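Ribonucleoside-diphosphate reductase subunit beta (Streptococcus sanguinis, PDB 4N83) probably helps supply deoxyribonucleotides for DNA synthesis as the dimetal-binding small subunit of a class Ib ribonucleotide reductase, here in its dimanganese(II) form. Local coordinates at residues A[61-64]-A[65-69]; A[94-97]-A[98-102]. All blocks are in the same frame, centred on the assembly; numbering follows the deposited sequence.

Contact 1: residues A[61-64]-A[65-69]; sequences GLTL and LDTLQ. With MN (manganese (II) ion), chain J.
The carbonyl plane of Thr63 is approached from opposite faces by two donors of Thr67, the backbone N and the hydroxyl. Thr67 OG1 lies 2.5 Å from Thr63 O and is tilted 27° from the plane; Thr67 N stands 3.0 Å from the same oxygen, displaced to the other face. With chi1 at -51°, OG1 lies anti to its own carbonyl carbon and folds back along the helix, which puts the hydroxyl over the preceding turn and makes a single acceptor serve two donors. The hydroxyl also bonds to Ile8 N of the second subunit, so this turn is tied into the dimer interface. Thr63 OG1 follows the same pattern one turn earlier, bonding to Phe59 O.

The other flat group, the Asp66 carboxylate, has its two oxygens engaged differently. Asp66 OD1 binds a manganese ion at 2.1 Å, while Asp66 OD2 is 3.8 Å from that metal; these distances define one-oxygen coordination. OD2 instead hydrogen-bonds to Tyr104 OH. The stem of the side chain is placed by the helix itself: Asp66 N bonds to Leu62 O at 2.9 Å with an N-H...O angle of 154°, and Asp66 CB passes 3.8 Å from that oxygen.

The leucines of 65-69 meet the preceding turn through its carbonyl oxygens, Leu65 CG lying 3.8 Å from Gly61 O. Apolar packing is instead with other helices, Leu64 and Leu68 resting on helix 128-143. Thr67-to-Thr63 bonding is the familiar i to i-4 threonine bond of a buried helix, and the Asp66 carboxylate between metal and tyrosine is characteristic of the ferritin-like helical bundle of ribonucleotide reductase small subunits, where Tyr104 is the predicted active-site residue.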
ATOM      1  N   GLY A  61      -0.278  -3.652 -22.508  1.00116.47           N
ATOM      2  CA  GLY A  61      -1.667  -3.206 -22.415  1.00116.40           C
ATOM      3  C   GLY A  61      -2.231  -3.358 -21.014  1.00114.40           C
ATOM      4  O   GLY A  61      -2.976  -2.500 -20.541  1.00114.10           O
ATOM      5  N   LEU A  62      -1.873  -4.459 -20.355  1.00112.82           N
ATOM      6  CA  LEU A  62      -2.270  -4.703 -18.970  1.00111.28           C
ATOM      7  C   LEU A  62      -1.509  -3.790 -18.008  1.00110.35           C
ATOM      8  O   LEU A  62      -2.055  -3.373 -16.984  1.00109.42           O
ATOM      9  CB  LEU A  62      -2.025  -6.166 -18.594  1.00110.84           C
ATOM     10  CG  LEU A  62      -2.793  -7.225 -19.392  1.00111.31           C
ATOM     11  CD1 LEU A  62      -2.210  -8.604 -19.122  1.00110.33           C
ATOM     12  CD2 LEU A  62      -4.281  -7.190 -19.071  1.00111.27           C
ATOM     13  N   THR A  63      -0.254  -3.487 -18.341  1.00110.26           N
ATOM     14  CA  THR A  63       0.568  -2.562 -17.554  1.00110.41           C
ATOM     15  C   THR A  63      -0.122  -1.208 -17.384  1.00110.65           C
ATOM     16  O   THR A  63      -0.013  -0.576 -16.334  1.00109.84           O
ATOM     17  CB  THR A  63       1.947  -2.326 -18.213  1.00111.51           C
ATOM     18  OG1 THR A  63       2.513  -3.577 -18.620  1.00111.22           O
ATOM     19  CG2 THR A  63       2.902  -1.629 -17.246  1.00111.36           C
ATOM     20  N   LEU A  64      -0.826  -0.772 -18.426  1.00111.36           N
ATOM     21  CA  LEU A  64      -1.592   0.473 -18.389  1.00111.73           C
ATOM     22  C   LEU A  64      -2.694   0.418 -17.330  1.00109.54           C
ATOM     23  O   LEU A  64      -2.958   1.409 -16.650  1.00109.35           O
ATOM     24  CB  LEU A  64      -2.212   0.750 -19.765  1.00113.72           C
ATOM     25  CG  LEU A  64      -2.848   2.125 -19.986  1.00115.48           C
ATOM     26  CD1 LEU A  64      -1.780   3.203 -20.105  1.00116.34           C
ATOM     27  CD2 LEU A  64      -3.727   2.107 -21.226  1.00116.93           C
ATOM     28  N   LEU A  65      -3.324  -0.748 -17.195  1.00107.55           N
ATOM     29  CA  LEU A  65      -4.459  -0.922 -16.289  1.00106.52           C
ATOM     30  C   LEU A  65      -4.053  -1.258 -14.849  1.00104.25           C
ATOM     31  O   LEU A  65      -4.815  -0.993 -13.919  1.00103.98           O
ATOM     32  CB  LEU A  65      -5.400  -1.994 -16.831  1.00106.77           C
ATOM     33  CG  LEU A  65      -5.957  -1.732 -18.234  1.00109.02           C
ATOM     34  CD1 LEU A  65      -6.639  -2.978 -18.778  1.00109.18           C
ATOM     35  CD2 LEU A  65      -6.914  -0.548 -18.231  1.00110.05           C
ATOM     36  N   ASP A  66      -2.873  -1.849 -14.663  1.00101.99           N
ATOM     37  CA  ASP A  66      -2.310  -2.025 -13.316  1.00 99.69           C
ATOM     38  C   ASP A  66      -1.728  -0.708 -12.792  1.00 98.92           C
ATOM     39  O   ASP A  66      -1.637  -0.507 -11.579  1.00 96.98           O
ATOM     40  CB  ASP A  66      -1.248  -3.136 -13.285  1.00 98.82           C
ATOM     41  CG  ASP A  66      -1.833  -4.501 -12.942  1.00 97.52           C
ATOM     42  OD1 ASP A  66      -2.503  -4.625 -11.895  1.00 96.57           O
ATOM     43  OD2 ASP A  66      -1.607  -5.458 -13.712  1.00 97.66           O
ATOM     44  N   THR A  67      -1.327   0.176 -13.708  1.00 99.06           N
ATOM     45  CA  THR A  67      -0.924   1.540 -13.357  1.00 98.70           C
ATOM     46  C   THR A  67      -2.155   2.363 -12.983  1.00 98.60           C
ATOM     47  O   THR A  67      -2.128   3.138 -12.028  1.00 97.64           O
ATOM     48  CB  THR A  67      -0.201   2.241 -14.526  1.00 99.83           C
ATOM     49  OG1 THR A  67       0.844   1.396 -15.021  1.00 98.94           O
ATOM     50  CG2 THR A  67       0.396   3.573 -14.077  1.00100.79           C
ATOM     51  N   LEU A  68      -3.225   2.192 -13.758  1.00 98.85           N
ATOM     52  CA  LEU A  68      -4.505   2.851 -13.495  1.00 99.36           C
ATOM     53  C   LEU A  68      -5.034   2.529 -12.098  1.00 98.15           C
ATOM     54  O   LEU A  68      -5.549   3.409 -11.407  1.00 98.20           O
ATOM     55  CB  LEU A  68      -5.537   2.425 -14.547  1.00 99.84           C
ATOM     56  CG  LEU A  68      -6.975   2.925 -14.383  1.00100.50           C
ATOM     57  CD1 LEU A  68      -7.037   4.439 -14.499  1.00102.59           C
ATOM     58  CD2 LEU A  68      -7.880   2.269 -15.413  1.00100.96           C
ATOM     59  N   GLN A  69      -4.905   1.266 -11.698  1.00 97.30           N
ATOM     60  CA  GLN A  69      -5.414   0.803 -10.406  1.00 96.49           C
ATOM     61  C   GLN A  69      -4.578   1.302  -9.226  1.00 96.19           C
ATOM     62  O   GLN A  69      -5.130   1.752  -8.220  1.00 97.49           O
ATOM     63  CB  GLN A  69      -5.496  -0.728 -10.377  1.00 95.21           C
ATOM     64  CG  GLN A  69      -6.609  -1.315 -11.233  1.00 95.81           C
ATOM     65  CD  GLN A  69      -7.986  -1.131 -10.622  1.00 96.39           C
ATOM     66  OE1 GLN A  69      -8.539  -2.049 -10.019  1.00 95.21           O
ATOM     67  NE2 GLN A  69      -8.546   0.063 -10.774  1.00 97.76           N
TER
HETATM   68 MN    MN J 402      -3.933  -5.711 -10.763  1.00 91.37          MN

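Contact 2: residues A[94-97]-A[98-102]. With MN (manganese (II) ion), chain J; MN (manganese (II) ion), chain I.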
ATOM      1  N   GLN A  94      -3.621  -1.611  -2.816  1.00 73.98           N
ATOM      2  CA  GLN A  94      -3.011  -0.592  -3.673  1.00 76.22           C
ATOM      3  C   GLN A  94      -1.517  -0.819  -3.895  1.00 76.16           C
ATOM      4  O   GLN A  94      -1.012  -0.588  -4.998  1.00 76.46           O
ATOM      5  CB  GLN A  94      -3.228   0.804  -3.093  1.00 78.20           C
ATOM      6  CG  GLN A  94      -2.873   1.913  -4.069  1.00 80.48           C
ATOM      7  CD  GLN A  94      -3.206   3.290  -3.539  1.00 82.48           C
ATOM      8  OE1 GLN A  94      -3.110   3.543  -2.337  1.00 82.52           O
ATOM      9  NE2 GLN A  94      -3.601   4.192  -4.435  1.00 84.57           N
ATOM     10  N   PHE A  95      -0.817  -1.252  -2.849  1.00 75.29           N
ATOM     11  CA  PHE A  95       0.605  -1.584  -2.959  1.00 75.22           C
ATOM     12  C   PHE A  95       0.830  -2.754  -3.918  1.00 74.60           C
ATOM     13  O   PHE A  95       1.711  -2.693  -4.775  1.00 75.98           O
ATOM     14  CB  PHE A  95       1.204  -1.901  -1.584  1.00 75.07           C
ATOM     15  CG  PHE A  95       2.487  -2.683  -1.648  1.00 75.29           C
ATOM     16  CD1 PHE A  95       3.593  -2.182  -2.325  1.00 75.91           C
ATOM     17  CD2 PHE A  95       2.589  -3.923  -1.033  1.00 75.16           C
ATOM     18  CE1 PHE A  95       4.771  -2.908  -2.391  1.00 76.15           C
ATOM     19  CE2 PHE A  95       3.765  -4.649  -1.091  1.00 75.28           C
ATOM     20  CZ  PHE A  95       4.859  -4.142  -1.770  1.00 75.59           C
ATOM     21  N   MET A  96       0.033  -3.810  -3.776  1.00 73.14           N
ATOM     22  CA  MET A  96       0.149  -4.978  -4.653  1.00 72.23           C
ATOM     23  C   MET A  96      -0.193  -4.649  -6.108  1.00 71.96           C
ATOM     24  O   MET A  96       0.341  -5.275  -7.020  1.00 71.88           O
ATOM     25  CB  MET A  96      -0.724  -6.137  -4.149  1.00 71.40           C
ATOM     26  CG  MET A  96      -0.256  -6.769  -2.842  1.00 70.45           C
ATOM     27  SD  MET A  96       1.500  -7.195  -2.790  1.00 70.26           S
ATOM     28  CE  MET A  96       1.665  -8.190  -4.270  1.00 69.97           C
ATOM     29  N   GLU A  97      -1.070  -3.669  -6.323  1.00 72.18           N
ATOM     30  CA  GLU A  97      -1.381  -3.207  -7.679  1.00 72.86           C
ATOM     31  C   GLU A  97      -0.160  -2.547  -8.331  1.00 73.65           C
ATOM     32  O   GLU A  97       0.019  -2.636  -9.546  1.00 74.04           O
ATOM     33  CB  GLU A  97      -2.570  -2.235  -7.682  1.00 73.23           C
ATOM     34  CG  GLU A  97      -3.892  -2.816  -7.183  1.00 72.75           C
ATOM     35  CD  GLU A  97      -4.525  -3.826  -8.127  1.00 72.79           C
ATOM     36  OE1 GLU A  97      -3.889  -4.212  -9.131  1.00 73.40           O
ATOM     37  OE2 GLU A  97      -5.671  -4.246  -7.857  1.00 72.27           O
ATOM     38  N   SER A  98       0.673  -1.891  -7.523  1.00 74.35           N
ATOM     39  CA  SER A  98       1.942  -1.328  -8.004  1.00 75.63           C
ATOM     40  C   SER A  98       2.967  -2.422  -8.311  1.00 75.45           C
ATOM     41  O   SER A  98       3.756  -2.287  -9.248  1.00 76.64           O
ATOM     42  CB  SER A  98       2.531  -0.326  -6.999  1.00 75.77           C
ATOM     43  OG  SER A  98       2.005   0.976  -7.199  1.00 76.63           O
ATOM     44  N   VAL A  99       2.958  -3.492  -7.517  1.00 74.80           N
ATOM     45  CA  VAL A  99       3.836  -4.639  -7.756  1.00 74.55           C
ATOM     46  C   VAL A  99       3.462  -5.312  -9.076  1.00 75.12           C
ATOM     47  O   VAL A  99       4.338  -5.731  -9.832  1.00 75.13           O
ATOM     48  CB  VAL A  99       3.773  -5.672  -6.607  1.00 73.62           C
ATOM     49  CG1 VAL A  99       4.570  -6.925  -6.952  1.00 73.42           C
ATOM     50  CG2 VAL A  99       4.293  -5.064  -5.312  1.00 73.89           C
ATOM     51  N   HIS A 100       2.160  -5.404  -9.345  1.00 75.77           N
ATOM     52  CA  HIS A 100       1.669  -5.948 -10.611  1.00 77.11           C
ATOM     53  C   HIS A 100       2.132  -5.083 -11.785  1.00 79.07           C
ATOM     54  O   HIS A 100       2.544  -5.603 -12.824  1.00 79.30           O
ATOM     55  CB  HIS A 100       0.137  -6.048 -10.621  1.00 77.10           C
ATOM     56  CG  HIS A 100      -0.426  -6.923  -9.543  1.00 76.35           C
ATOM     57  ND1 HIS A 100      -1.762  -6.925  -9.210  1.00 76.13           N
ATOM     58  CD2 HIS A 100       0.170  -7.807  -8.708  1.00 75.59           C
ATOM     59  CE1 HIS A 100      -1.968  -7.784  -8.227  1.00 75.35           C
ATOM     60  NE2 HIS A 100      -0.811  -8.332  -7.903  1.00 74.89           N
ATOM     61  N   ALA A 101       2.066  -3.767 -11.611  1.00 80.52           N
ATOM     62  CA  ALA A 101       2.505  -2.825 -12.639  1.00 82.62           C
ATOM     63  C   ALA A 101       4.008  -2.938 -12.907  1.00 83.65           C
ATOM     64  O   ALA A 101       4.443  -2.889 -14.061  1.00 84.87           O
ATOM     65  CB  ALA A 101       2.143  -1.403 -12.239  1.00 83.21           C
ATOM     66  N   LYS A 102       4.791  -3.092 -11.840  1.00 83.40           N
ATOM     67  CA  LYS A 102       6.245  -3.225 -11.962  1.00 84.14           C
ATOM     68  C   LYS A 102       6.655  -4.559 -12.588  1.00 85.00           C
ATOM     69  O   LYS A 102       7.545  -4.596 -13.438  1.00 85.93           O
ATOM     70  CB  LYS A 102       6.929  -3.062 -10.596  1.00 83.08           C
ATOM     71  CG  LYS A 102       8.433  -3.308 -10.629  1.00 82.94           C
ATOM     72  CD  LYS A 102       9.098  -2.978  -9.305  1.00 82.78           C
ATOM     73  CE  LYS A 102      10.508  -3.550  -9.240  1.00 82.87           C
ATOM     74  NZ  LYS A 102      11.386  -3.033 -10.325  1.00 83.65           N
TER
HETATM   75 MN    MN J 402      -3.933  -5.711 -10.763  1.00 91.37          MN
HETATM   76 MN    MN I 401      -7.539  -5.305  -7.725  1.00 72.78          MN
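Glu97 and His100 face the same manganese ion, but hold it differently. Glu97 bridges two manganese ions firmly, through OE1 at 2.2 Å to the shared one and through OE2 at 2.1 Å to the other. A bend at chi2 (-71°) turns its carboxylate toward the pair. His100, also a residue of the metal site, meets the shared ion edge-on, with the metal in the ring plane, yet its ND1 stands 2.9 Å away, long for a coordination bond.

Around that ion Glu97 OE1 and His100 ND1 approach to 3.4 Å, at most a weak and doubtful hydrogen bond; the imidazole and carboxylate planes stand 83° apart, nearly perpendicular. The backbone supplies firmer hydrogen bonds, including His100 N to Met96 O at 3.0 Å and Ala101 N to Glu97 O. Met96 O also sits over the centre of one face of the His100 ring, while His100 NE2 bonds to Asp190 OD2, giving the ring a second-shell tether.

Apolar contacts gather at Val99. Its CG2 lies over a face of the Phe95 ring in a CH-pi contact, 4.0 Å from the centroid and 27° off the normal. Met96 CE reaches Val99 CB at 4.0 Å, the two side chains running alongside each other.

Gln94, Glu97, Ser98 and His100 touch helix 49-78, with Glu97 and His100 lying between it and helix 178-206, which Met96 also meets; Asn91 of the second subunit bonds to Ser98 OG.

How the contacts relate
Contacts 1 and 2 lie on successive helices, 49-78 and 84-111, with centres 9 Å apart, and meet at a shared manganese ion. Asp66 OD1 and Glu97 OE1 approach to 3.1 Å because both bind this ion, whose positive charge probably offsets the negative charge of the two carboxylates. Asp66 OD1 also packs 3.3 Å from His100 CB, and Thr63 CG2 lies 3.8 Å from Ala101 O, so the helices touch beside the metal as well as through it. Contact 2 alone reaches the second manganese, about 7 Å from the Asp66 side chain. Glu157 and Glu191 join both ions, and His194 belongs to the site of the second ion.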